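Local coordinates for stress-induced protein 1 (PDB 4YE0), which probably binds unfolding proteins as a small heat shock chaperone, the piece here holding its alpha-crystallin domain and C-terminal part, at residues Gln11-Lys16 against Thr60-Val65; His71-Ile74 against Met80-Asp83. One frame throughout, in Å; residues are numbered along the deposited sequence.

Interaction 1. Residues Gln11-Lys16 against Thr60-Val65; sequences QKFCVK and TLPKDV
The Phe13 ring is met by Leu61, Pro62 and Val65, all three coming from the same side of its plane and at a slant, so that none of them lies flat on it. They divide the aromatic group between them. Leu61 meets the outer end of the ring obliquely, its CD1 3.6 Å from Phe13 CE2 and 4.0 Å from Phe13 CZ. Along the other flank sits the pyrrolidine ring of Pro62, whose CD lies 3.7 Å from Phe13 CE1 while its CG is 4.0 Å from Phe13 CD1. Val65 closes the inner end with one branch: CG2 is 4.0 Å from Phe13 CB, next to the stem of the ring. The side chains of Leu61 and Pro62 both run roughly at right angles to that of Phe13. With Phe13 CG anti to the backbone N (chi1 -178°), the ring swings along the strand in the direction of Val15, which sets it before Leu61 and Pro62 and leaves CB to Val65.

The contact is wholly apolar, and Phe13 contributes more than half of the 156 Å² buried in it. Its three partners are brought together by the path of the main chain: a type I turn runs from Pro62 to Val65, closed by Val65 N bonding to Pro62 O at 3.2 Å, and it returns Val65 to the ring that Pro62 already touches. Around this cluster, Asn8 touches both Phe13 and Pro62, Leu36 and Leu67 pack on Leu61, and Ala84 on Val65. Leu61 thereby joins the sheet of strand 35-45 to Phe13 on the sheet of strand 12-18. The arrangement belongs to the beta sandwich of the alpha-crystallin domain, where the segment leaving strand 49-60 crosses from one sheet to the other.

Interaction 2. Residues His71-Ile74 against Met80-Asp83; sequences HTVI and MTID
His71-Ile74 and Met80-Asp83 are the paired arms of an antiparallel beta hairpin in the alpha-crystallin domain, and their side chains alternate between the two sheet faces. Thr72, Ile74, Met80 and Ile82 share one face. There Thr72 and Ile82 stand shoulder to shoulder, their side chains directed alike, with Thr72 OG1 3.8 Å from Ile82 CG1. The Thr72 methyl turns to the other neighbour: chi1 of -60° sets OG1 beside the backbone N and CG2 anti to it, 3.9 Å from Met80 SD. Met80 CG lies 4.0 Å from Ile74 CG1, the two chains slanting past each other. Replacing Thr72 by an alanine would remove CG2 and OG1, and would probably leave the Met80 sulfur without its methyl neighbour and a gap beside Ile82.

On the face bearing His71 and Asp83, Val73 and Thr81 run alongside each other; their CG2 atoms are modelled so close that the spacing is doubtful. Strand 71-74 is outermost in its sheet within the chain, and Thr72 and Ile74 also touch Val29 and Leu27 of strand 27-32. The edge between these strands matches the groove that in other small heat shock proteins receives a C-terminal hydrophobic motif. Four backbone bonds fasten the arms, two at each of the pairs His71-Asp83 and Val73-Thr81. The shortest runs from Thr81 N to Val73 O at 2.7 Å, with an N-H...O angle of 158°.

How the interactions relate
The two interactions follow one another along the chain, interaction 1 closing at Val65 before interaction 2 opens at His71, and their centres lie 12 Å apart. They share a sheet, in which strands 12-18 and 79-85 are antiparallel neighbours. Val15 N and Ile82 O, 2.9 Å apart, probably form a backbone hydrogen bond between them, and the Thr81 side chain adds a weak hydrogen bond from OG1 to Val15 O. Residues 11-16 thus tie the covering loop at 60-65 to the hairpin of interaction 2, which carries the sheet on to strand 71-74. Interaction 1 joins this sheet to the crossing loop that follows strand 49-60, and interaction 2 builds its outer hairpin, both within one alpha-crystallin domain.

Interaction 1. Residues Gln11-Lys16 against Thr60-Val65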
loop_
_atom_site.group_PDB
_atom_site.type_symbol
_atom_site.label_atom_id
_atom_site.label_comp_id
_atom_site.label_asym_id
_atom_site.label_seq_id
_atom_site.Cartn_x
_atom_site.Cartn_y
_atom_site.Cartn_z
ATOM N N GLN A 11 -2.241 27.910 -15.890
ATOM C CA GLN A 11 -2.852 28.489 -14.703
ATOM C C GLN A 11 -2.286 27.856 -13.438
ATOM O O GLN A 11 -1.753 28.549 -12.571
ATOM C CB GLN A 11 -4.374 28.295 -14.750
ATOM C CG GLN A 11 -5.157 29.358 -13.993
ATOM C CD GLN A 11 -4.912 30.756 -14.535
ATOM O OE1 GLN A 11 -4.698 31.699 -13.773
ATOM N NE2 GLN A 11 -4.926 30.893 -15.857
ATOM N N LYS A 12 -2.408 26.536 -13.345
ATOM C CA LYS A 12 -2.034 25.807 -12.141
ATOM C C LYS A 12 -1.457 24.440 -12.470
ATOM O O LYS A 12 -1.589 23.943 -13.588
ATOM C CB LYS A 12 -3.255 25.614 -11.233
ATOM C CG LYS A 12 -3.892 26.903 -10.734
ATOM C CD LYS A 12 -4.850 26.645 -9.575
ATOM C CE LYS A 12 -4.149 26.714 -8.222
ATOM N NZ LYS A 12 -3.951 28.119 -7.755
ATOM N N PHE A 13 -0.805 23.853 -11.474
ATOM C CA PHE A 13 -0.407 22.455 -11.503
ATOM C C PHE A 13 -1.155 21.776 -10.369
ATOM O O PHE A 13 -1.319 22.357 -9.298
ATOM C CB PHE A 13 1.100 22.324 -11.294
ATOM C CG PHE A 13 1.600 20.912 -11.369
ATOM C CD1 PHE A 13 1.834 20.312 -12.598
ATOM C CD2 PHE A 13 1.840 20.182 -10.212
ATOM C CE1 PHE A 13 2.294 19.009 -12.673
ATOM C CE2 PHE A 13 2.302 18.879 -10.282
ATOM C CZ PHE A 13 2.530 18.293 -11.515
ATOM N N CYS A 14 -1.624 20.557 -10.603
ATOM C CA CYS A 14 -2.361 19.838 -9.576
ATOM C C CYS A 14 -2.117 18.344 -9.685
ATOM O O CYS A 14 -2.090 17.787 -10.779
ATOM C CB CYS A 14 -3.857 20.137 -9.676
ATOM S SG CYS A 14 -4.719 20.046 -8.090
ATOM N N VAL A 15 -1.914 17.712 -8.538
ATOM C CA VAL A 15 -1.828 16.269 -8.450
ATOM C C VAL A 15 -2.814 15.829 -7.374
ATOM O O VAL A 15 -3.035 16.552 -6.402
ATOM C CB VAL A 15 -0.396 15.820 -8.102
ATOM C CG1 VAL A 15 -0.360 14.346 -7.747
ATOM C CG2 VAL A 15 0.536 16.099 -9.270
ATOM N N LYS A 16 -3.419 14.659 -7.563
ATOM C CA LYS A 16 -4.318 14.078 -6.569
ATOM C C LYS A 16 -3.967 12.616 -6.335
ATOM O O LYS A 16 -3.901 11.843 -7.287
ATOM C CB LYS A 16 -5.771 14.198 -7.026
ATOM C CG LYS A 16 -6.409 15.535 -6.691
ATOM C CD LYS A 16 -7.880 15.562 -7.084
ATOM C CE LYS A 16 -8.629 16.702 -6.406
ATOM N NZ LYS A 16 -8.454 17.994 -7.127
ATOM N N THR A 60 8.712 14.961 -11.132
ATOM C CA THR A 60 9.398 16.218 -11.357
ATOM C C THR A 60 8.370 17.238 -11.809
ATOM O O THR A 60 7.682 17.031 -12.805
ATOM C CB THR A 60 10.496 16.069 -12.426
ATOM O OG1 THR A 60 11.417 15.045 -12.027
ATOM C CG2 THR A 60 11.251 17.378 -12.616
ATOM N N LEU A 61 8.255 18.321 -11.046
ATOM C CA LEU A 61 7.384 19.437 -11.397
ATOM C C LEU A 61 7.925 20.149 -12.628
ATOM O O LEU A 61 9.142 20.207 -12.825
ATOM C CB LEU A 61 7.307 20.438 -10.236
ATOM C CG LEU A 61 6.323 20.212 -9.079
ATOM C CD1 LEU A 61 5.656 18.844 -9.085
ATOM C CD2 LEU A 61 7.014 20.468 -7.747
ATOM N N PRO A 62 7.023 20.686 -13.469
ATOM C CA PRO A 62 7.444 21.565 -14.555
ATOM C C PRO A 62 8.276 22.747 -14.059
ATOM O O PRO A 62 8.153 23.156 -12.898
ATOM C CB PRO A 62 6.122 22.062 -15.141
ATOM C CG PRO A 62 5.138 20.987 -14.839
ATOM C CD PRO A 62 5.604 20.298 -13.584
ATOM N N LYS A 63 9.107 23.285 -14.949
ATOM C CA LYS A 63 9.956 24.446 -14.654
ATOM C C LYS A 63 9.059 25.635 -14.298
ATOM O O LYS A 63 9.398 26.477 -13.461
ATOM C CB LYS A 63 10.824 24.793 -15.874
ATOM C CG LYS A 63 11.599 23.622 -16.482
ATOM C CD LYS A 63 12.103 23.938 -17.882
ATOM C CE LYS A 63 13.231 24.957 -17.859
ATOM N NZ LYS A 63 13.871 25.121 -19.197
ATOM N N ASP A 64 7.907 25.655 -14.960
ATOM C CA ASP A 64 6.837 26.642 -14.810
ATOM C C ASP A 64 6.262 26.840 -13.389
ATOM O O ASP A 64 5.707 27.900 -13.087
ATOM C CB ASP A 64 5.690 26.197 -15.741
ATOM C CG ASP A 64 4.845 27.344 -16.252
ATOM O OD1 ASP A 64 5.074 28.508 -15.862
ATOM O OD2 ASP A 64 3.938 27.067 -17.067
ATOM N N VAL A 65 6.369 25.830 -12.527
ATOM C CA VAL A 65 5.648 25.844 -11.247
ATOM C C VAL A 65 6.245 26.838 -10.245
ATOM O O VAL A 65 7.463 26.925 -10.081
ATOM C CB VAL A 65 5.580 24.433 -10.614
ATOM C CG1 VAL A 65 4.855 24.473 -9.273
ATOM C CG2 VAL A 65 4.879 23.463 -11.554
#

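Interaction 2. Residues His71-Ile74 against Met80-Asp83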
loop_
_atom_site.group_PDB
_atom_site.type_symbol
_atom_site.label_atom_id
_atom_site.label_comp_id
_atom_site.label_asym_id
_atom_site.label_seq_id
_atom_site.Cartn_x
_atom_site.Cartn_y
_atom_site.Cartn_z
ATOM N N HIS A 71 0.898 23.957 -2.250
ATOM C CA HIS A 71 0.014 23.710 -1.114
ATOM C C HIS A 71 -0.478 22.270 -1.110
ATOM O O HIS A 71 -0.908 21.750 -2.139
ATOM C CB HIS A 71 -1.171 24.679 -1.158
ATOM C CG HIS A 71 -1.859 24.851 0.160
ATOM N ND1 HIS A 71 -3.050 24.227 0.465
ATOM C CD2 HIS A 71 -1.522 25.574 1.254
ATOM C CE1 HIS A 71 -3.418 24.562 1.690
ATOM N NE2 HIS A 71 -2.508 25.377 2.190
ATOM N N THR A 72 -0.418 21.636 0.058
ATOM C CA THR A 72 -0.767 20.227 0.213
ATOM C C THR A 72 -1.941 20.106 1.180
ATOM O O THR A 72 -1.882 20.629 2.288
ATOM C CB THR A 72 0.440 19.438 0.776
ATOM O OG1 THR A 72 1.553 19.544 -0.121
ATOM C CG2 THR A 72 0.107 17.978 0.977
ATOM N N VAL A 73 -3.007 19.428 0.761
ATOM C CA VAL A 73 -4.138 19.153 1.655
ATOM C C VAL A 73 -4.633 17.718 1.500
ATOM O O VAL A 73 -4.582 17.147 0.411
ATOM C CB VAL A 73 -5.341 20.117 1.438
ATOM C CG1 VAL A 73 -4.998 21.542 1.853
ATOM C CG2 VAL A 73 -5.825 20.084 0.001
ATOM N N ILE A 74 -5.098 17.150 2.607
ATOM C CA ILE A 74 -5.776 15.864 2.616
ATOM C C ILE A 74 -7.205 16.119 3.087
ATOM O O ILE A 74 -7.401 16.736 4.132
ATOM C CB ILE A 74 -5.105 14.878 3.592
ATOM C CG1 ILE A 74 -3.629 14.692 3.241
ATOM C CG2 ILE A 74 -5.820 13.531 3.570
ATOM C CD1 ILE A 74 -2.869 13.868 4.258
ATOM N N MET A 80 -5.383 13.196 -1.097
ATOM C CA MET A 80 -4.443 14.300 -1.000
ATOM C C MET A 80 -4.445 15.063 -2.310
ATOM O O MET A 80 -4.422 14.462 -3.384
ATOM C CB MET A 80 -3.033 13.794 -0.703
ATOM C CG MET A 80 -2.036 14.900 -0.395
ATOM S SD MET A 80 -0.453 14.238 0.161
ATOM C CE MET A 80 0.092 13.537 -1.368
ATOM N N THR A 81 -4.478 16.386 -2.228
ATOM C CA THR A 81 -4.235 17.196 -3.408
ATOM C C THR A 81 -3.092 18.167 -3.146
ATOM O O THR A 81 -3.014 18.808 -2.094
ATOM C CB THR A 81 -5.502 17.917 -3.937
ATOM O OG1 THR A 81 -5.148 18.753 -5.047
ATOM C CG2 THR A 81 -6.152 18.762 -2.877
ATOM N N ILE A 82 -2.183 18.223 -4.111
ATOM C CA ILE A 82 -1.060 19.128 -4.069
ATOM C C ILE A 82 -1.227 20.054 -5.256
ATOM O O ILE A 82 -1.352 19.586 -6.386
ATOM C CB ILE A 82 0.274 18.369 -4.185
ATOM C CG1 ILE A 82 0.420 17.381 -3.021
ATOM C CG2 ILE A 82 1.435 19.354 -4.215
ATOM C CD1 ILE A 82 1.561 16.397 -3.177
ATOM N N ASP A 83 -1.244 21.359 -5.007
ATOM C CA ASP A 83 -1.397 22.314 -6.097
ATOM C C ASP A 83 -0.515 23.545 -5.935
ATOM O O ASP A 83 -0.111 23.895 -4.824
ATOM C CB ASP A 83 -2.871 22.717 -6.262
ATOM C CG ASP A 83 -3.334 23.719 -5.218
ATOM O OD1 ASP A 83 -3.985 24.715 -5.599
ATOM O OD2 ASP A 83 -3.048 23.521 -4.021
#